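Local coordinates for split-soret cytochrome C (Desulfovibrio desulfuricans, PDB 1H21), which carries electrons as a dimeric dihaem cytochrome c that also holds an iron-sulfur cluster, and may take part in sulfate reduction, at residues G15-K23 with T95-K103. Residues are numbered along the deposited sequence; the frame is centred on the assembly and turned at random.
Sequences GAFGWKPHK and TFSLFWGRK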
ATOM      1  N   GLY A  15      15.463  15.163  10.750  1.00 41.15           N
ATOM      2  CA  GLY A  15      14.166  15.805  10.834  1.00 38.94           C
ATOM      3  C   GLY A  15      13.207  15.263   9.784  1.00 36.89           C
ATOM      4  O   GLY A  15      13.610  14.634   8.796  1.00 36.78           O
ATOM      5  N   ALA A  16      11.924  15.470  10.039  1.00 34.60           N
ATOM      6  CA  ALA A  16      10.871  15.034   9.153  1.00 34.59           C
ATOM      7  C   ALA A  16      10.986  15.762   7.820  1.00 38.30           C
ATOM      8  O   ALA A  16      11.001  16.992   7.794  1.00 43.12           O
ATOM      9  CB  ALA A  16       9.509  15.320   9.792  1.00 32.30           C
ATOM     10  N   PHE A  17      11.076  15.004   6.726  1.00 38.79           N
ATOM     11  CA  PHE A  17      11.160  15.548   5.362  1.00 37.67           C
ATOM     12  C   PHE A  17      12.411  16.420   5.193  1.00 40.23           C
ATOM     13  O   PHE A  17      12.445  17.312   4.357  1.00 42.53           O
ATOM     14  CB  PHE A  17       9.892  16.362   5.030  1.00 36.00           C
ATOM     15  CG  PHE A  17       8.607  15.747   5.568  1.00 36.21           C
ATOM     16  CD1 PHE A  17       7.719  16.505   6.324  1.00 29.98           C
ATOM     17  CD2 PHE A  17       8.318  14.400   5.376  1.00 32.96           C
ATOM     18  CE1 PHE A  17       6.565  15.930   6.888  1.00 29.00           C
ATOM     19  CE2 PHE A  17       7.170  13.832   5.940  1.00 32.80           C
ATOM     20  CZ  PHE A  17       6.296  14.608   6.700  1.00 22.63           C
ATOM     21  N   GLY A  18      13.454  16.116   5.957  1.00 39.48           N
ATOM     22  CA  GLY A  18      14.667  16.903   5.892  1.00 39.06           C
ATOM     23  C   GLY A  18      15.759  16.487   4.917  1.00 39.92           C
ATOM     24  O   GLY A  18      16.854  17.027   4.970  1.00 41.53           O
ATOM     25  N   TRP A  19      15.508  15.504   4.066  1.00 39.10           N
ATOM     26  CA  TRP A  19      16.515  15.095   3.099  1.00 36.32           C
ATOM     27  C   TRP A  19      16.550  16.130   1.953  1.00 40.04           C
ATOM     28  O   TRP A  19      15.538  16.810   1.684  1.00 37.83           O
ATOM     29  CB  TRP A  19      16.167  13.715   2.546  1.00 35.33           C
ATOM     30  CG  TRP A  19      16.399  12.567   3.503  1.00 32.84           C
ATOM     31  CD1 TRP A  19      16.642  12.650   4.853  1.00 32.55           C
ATOM     32  CD2 TRP A  19      16.541  11.174   3.154  1.00 26.94           C
ATOM     33  NE1 TRP A  19      16.956  11.398   5.354  1.00 33.89           N
ATOM     34  CE2 TRP A  19      16.904  10.480   4.334  1.00 29.05           C
ATOM     35  CE3 TRP A  19      16.413  10.452   1.959  1.00 21.72           C
ATOM     36  CZ2 TRP A  19      17.146   9.095   4.350  1.00 29.76           C
ATOM     37  CZ3 TRP A  19      16.652   9.071   1.977  1.00 26.74           C
ATOM     38  CH2 TRP A  19      17.017   8.413   3.164  1.00 27.20           C
ATOM     39  N   LYS A  20      17.700  16.252   1.289  1.00 41.68           N
ATOM     40  CA  LYS A  20      17.860  17.180   0.167  1.00 42.44           C
ATOM     41  C   LYS A  20      17.521  16.481  -1.153  1.00 38.91           C
ATOM     42  O   LYS A  20      18.135  15.474  -1.511  1.00 37.86           O
ATOM     43  CB  LYS A  20      19.290  17.758   0.134  1.00 48.61           C
ATOM     44  CG  LYS A  20      19.664  18.538  -1.144  1.00 53.00           C
ATOM     45  CD  LYS A  20      20.667  19.661  -0.861  1.00 57.62           C
ATOM     46  CE  LYS A  20      19.984  20.782  -0.069  1.00 61.64           C
ATOM     47  NZ  LYS A  20      20.777  22.048   0.051  1.00 62.68           N
ATOM     48  N   PRO A  21      16.482  16.956  -1.851  1.00 39.94           N
ATOM     49  CA  PRO A  21      16.138  16.309  -3.122  1.00 42.52           C
ATOM     50  C   PRO A  21      17.204  16.615  -4.176  1.00 44.29           C
ATOM     51  O   PRO A  21      17.901  17.623  -4.078  1.00 48.52           O
ATOM     52  CB  PRO A  21      14.788  16.939  -3.468  1.00 41.51           C
ATOM     53  CG  PRO A  21      14.878  18.306  -2.828  1.00 39.10           C
ATOM     54  CD  PRO A  21      15.514  18.012  -1.505  1.00 40.47           C
ATOM     55  N   HIS A  22      17.389  15.706  -5.125  1.00 43.87           N
ATOM     56  CA  HIS A  22      18.363  15.892  -6.189  1.00 43.89           C
ATOM     57  C   HIS A  22      17.634  15.537  -7.474  1.00 45.77           C
ATOM     58  O   HIS A  22      16.838  14.614  -7.467  1.00 48.44           O
ATOM     59  CB  HIS A  22      19.540  14.920  -6.027  1.00 45.14           C
ATOM     60  CG  HIS A  22      20.370  15.148  -4.801  1.00 48.07           C
ATOM     61  ND1 HIS A  22      21.339  16.127  -4.723  1.00 50.50           N
ATOM     62  CD2 HIS A  22      20.404  14.498  -3.615  1.00 47.05           C
ATOM     63  CE1 HIS A  22      21.930  16.069  -3.545  1.00 50.28           C
ATOM     64  NE2 HIS A  22      21.382  15.086  -2.853  1.00 47.69           N
ATOM     65  N   LYS A  23      17.815  16.311  -8.539  1.00 46.78           N
ATOM     66  CA  LYS A  23      17.184  15.973  -9.819  1.00 44.53           C
ATOM     67  C   LYS A  23      17.646  14.577 -10.266  1.00 44.37           C
ATOM     68  O   LYS A  23      18.768  14.139  -9.946  1.00 43.65           O
ATOM     69  CB  LYS A  23      17.529  17.000 -10.905  1.00 45.93           C
ATOM     70  CG  LYS A  23      16.698  18.254 -10.833  1.00 45.97           C
ATOM     71  CD  LYS A  23      16.497  18.832 -12.203  1.00 45.28           C
ATOM     72  CE  LYS A  23      15.429  19.900 -12.134  1.00 47.75           C
ATOM     73  NZ  LYS A  23      15.153  20.443 -13.484  1.00 51.42           N
ATOM     74  N   THR A  95       9.052   7.732  -1.734  1.00 29.86           N
ATOM     75  CA  THR A  95      10.259   8.556  -1.802  1.00 29.42           C
ATOM     76  C   THR A  95       9.926  10.038  -1.605  1.00 29.38           C
ATOM     77  O   THR A  95      10.678  10.770  -0.959  1.00 32.07           O
ATOM     78  CB  THR A  95      11.037   8.374  -3.145  1.00 28.56           C
ATOM     79  OG1 THR A  95      10.285   8.925  -4.227  1.00 31.25           O
ATOM     80  CG2 THR A  95      11.281   6.929  -3.440  1.00 24.67           C
ATOM     81  N   PHE A  96       8.760  10.455  -2.085  1.00 28.03           N
ATOM     82  CA  PHE A  96       8.360  11.852  -1.964  1.00 28.66           C
ATOM     83  C   PHE A  96       8.290  12.273  -0.503  1.00 30.67           C
ATOM     84  O   PHE A  96       8.539  13.451  -0.170  1.00 28.99           O
ATOM     85  CB  PHE A  96       6.990  12.108  -2.600  1.00 24.38           C
ATOM     86  CG  PHE A  96       6.883  11.682  -4.021  1.00 26.82           C
ATOM     87  CD1 PHE A  96       8.015  11.285  -4.746  1.00 24.65           C
ATOM     88  CD2 PHE A  96       5.635  11.683  -4.647  1.00 28.80           C
ATOM     89  CE1 PHE A  96       7.917  10.906  -6.066  1.00 27.29           C
ATOM     90  CE2 PHE A  96       5.516  11.304  -5.976  1.00 28.18           C
ATOM     91  CZ  PHE A  96       6.661  10.913  -6.690  1.00 29.26           C
ATOM     92  N   SER A  97       7.962  11.319   0.365  1.00 28.43           N
ATOM     93  CA  SER A  97       7.836  11.640   1.771  1.00 29.14           C
ATOM     94  C   SER A  97       9.150  11.762   2.513  1.00 30.76           C
ATOM     95  O   SER A  97       9.169  12.113   3.698  1.00 30.30           O
ATOM     96  CB  SER A  97       6.845  10.721   2.464  1.00 31.73           C
ATOM     97  OG  SER A  97       5.523  11.050   2.028  1.00 26.03           O
ATOM     98  N   LEU A  98      10.248  11.527   1.789  1.00 28.45           N
ATOM     99  CA  LEU A  98      11.588  11.673   2.346  1.00 28.68           C
ATOM    100  C   LEU A  98      12.030  13.139   2.247  1.00 31.14           C
ATOM    101  O   LEU A  98      12.922  13.597   2.983  1.00 29.04           O
ATOM    102  CB  LEU A  98      12.571  10.813   1.571  1.00 22.63           C
ATOM    103  CG  LEU A  98      12.337   9.322   1.771  1.00 27.54           C
ATOM    104  CD1 LEU A  98      13.265   8.549   0.856  1.00 25.05           C
ATOM    105  CD2 LEU A  98      12.551   8.919   3.253  1.00 22.42           C
ATOM    106  N   PHE A  99      11.355  13.872   1.364  1.00 30.24           N
ATOM    107  CA  PHE A  99      11.674  15.257   1.110  1.00 31.95           C
ATOM    108  C   PHE A  99      10.559  16.260   1.431  1.00 37.01           C
ATOM    109  O   PHE A  99      10.835  17.361   1.933  1.00 39.05           O
ATOM    110  CB  PHE A  99      12.103  15.409  -0.349  1.00 29.07           C
ATOM    111  CG  PHE A  99      13.019  14.316  -0.832  1.00 30.35           C
ATOM    112  CD1 PHE A  99      12.527  13.286  -1.630  1.00 29.56           C
ATOM    113  CD2 PHE A  99      14.362  14.297  -0.467  1.00 30.57           C
ATOM    114  CE1 PHE A  99      13.366  12.238  -2.060  1.00 29.97           C
ATOM    115  CE2 PHE A  99      15.210  13.260  -0.887  1.00 32.75           C
ATOM    116  CZ  PHE A  99      14.707  12.224  -1.689  1.00 30.63           C
ATOM    117  N   TRP A 100       9.307  15.891   1.165  1.00 35.41           N
ATOM    118  CA  TRP A 100       8.191  16.807   1.401  1.00 34.19           C
ATOM    119  C   TRP A 100       7.099  16.237   2.290  1.00 32.81           C
ATOM    120  O   TRP A 100       6.963  15.034   2.422  1.00 38.09           O
ATOM    121  CB  TRP A 100       7.569  17.218   0.066  1.00 35.13           C
ATOM    122  CG  TRP A 100       8.536  17.844  -0.859  1.00 39.50           C
ATOM    123  CD1 TRP A 100       8.945  19.142  -0.843  1.00 41.79           C
ATOM    124  CD2 TRP A 100       9.274  17.201  -1.921  1.00 41.45           C
ATOM    125  NE1 TRP A 100       9.897  19.351  -1.809  1.00 43.08           N
ATOM    126  CE2 TRP A 100      10.123  18.181  -2.488  1.00 42.20           C
ATOM    127  CE3 TRP A 100       9.311  15.896  -2.434  1.00 40.96           C
ATOM    128  CZ2 TRP A 100      11.009  17.902  -3.558  1.00 35.10           C
ATOM    129  CZ3 TRP A 100      10.190  15.612  -3.496  1.00 39.21           C
ATOM    130  CH2 TRP A 100      11.031  16.619  -4.041  1.00 37.24           C
ATOM    131  N   GLY A 101       6.296  17.110   2.870  1.00 32.10           N
ATOM    132  CA  GLY A 101       5.221  16.646   3.717  1.00 32.58           C
ATOM    133  C   GLY A 101       3.887  16.533   3.006  1.00 34.26           C
ATOM    134  O   GLY A 101       3.719  16.963   1.864  1.00 36.92           O
ATOM    135  N   ARG A 102       2.950  15.926   3.709  1.00 37.01           N
ATOM    136  CA  ARG A 102       1.561  15.700   3.313  1.00 37.36           C
ATOM    137  C   ARG A 102       0.962  16.715   2.325  1.00 37.85           C
ATOM    138  O   ARG A 102       0.704  16.358   1.178  1.00 39.45           O
ATOM    139  CB  ARG A 102       0.755  15.656   4.608  1.00 37.11           C
ATOM    140  CG  ARG A 102      -0.655  15.266   4.556  1.00 33.73           C
ATOM    141  CD  ARG A 102      -1.072  14.761   5.935  1.00 34.37           C
ATOM    142  NE  ARG A 102      -1.506  15.779   6.899  1.00 30.90           N
ATOM    143  CZ  ARG A 102      -0.899  16.023   8.069  1.00 32.09           C
ATOM    144  NH1 ARG A 102       0.181  15.343   8.414  1.00 29.57           N
ATOM    145  NH2 ARG A 102      -1.407  16.900   8.939  1.00 31.19           N
ATOM    146  N   LYS A 103       0.788  17.970   2.739  1.00 36.68           N
ATOM    147  CA  LYS A 103       0.200  18.990   1.848  1.00 37.51           C
ATOM    148  C   LYS A 103       0.858  19.070   0.464  1.00 36.60           C
ATOM    149  O   LYS A 103       0.178  19.173  -0.561  1.00 37.56           O
ATOM    150  CB  LYS A 103       0.242  20.383   2.493  1.00 38.49           C
ATOM    151  CG  LYS A 103      -0.856  20.656   3.522  1.00 44.66           C
TER
HETATM  152  O   HOH W   1      10.655  12.276   6.282  1.00 29.99           O
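Phe-17, at the third position of a type II beta turn (Gly-15 to Gly-18), lays its ring across the backbone of residues 97-101, so that the N-terminal loop before helix 26-38 rests against the junction of helices 87-99 and 102-118. Gly-101 CA sits over one ring face in a CH-pi contact, 3.6 Å from the centroid, with Trp-100 O toward the rim of that face; Ser-97 O lies in plane at the edge. Glu-73 of the second subunit also packs on Phe-17. Two carbonyls are met from the loop: Leu-98 O accepts a weak bond from Trp-19 N (3.4 Å), and a water that accepts from Phe-17 N donates to Ser-97 O.

Trp-19 and Phe-99 form a second close-packed patch. The Trp-19 indole runs alongside Leu-98, CZ3 3.6 Å from Leu-98 CD1, while Trp-19 CB touches Phe-99 CD2. With CG anti to its carbonyl carbon (chi1 -43°), Phe-99 swings its ring back toward the loop, where Pro-21 CB lies over one face and also meets Trp-100 CH2 at 3.8 Å. Outside the two segments, Tyr-64 meets the Trp-19 ring edge-to-face, and Val-53 of helix 44-60 packs on it and on Leu-98.

On the solvent side, Lys-20 is exposed and its CB points away from residues 95-103, though Lys-20 O is hydrogen-bonded to Tyr-64 OH.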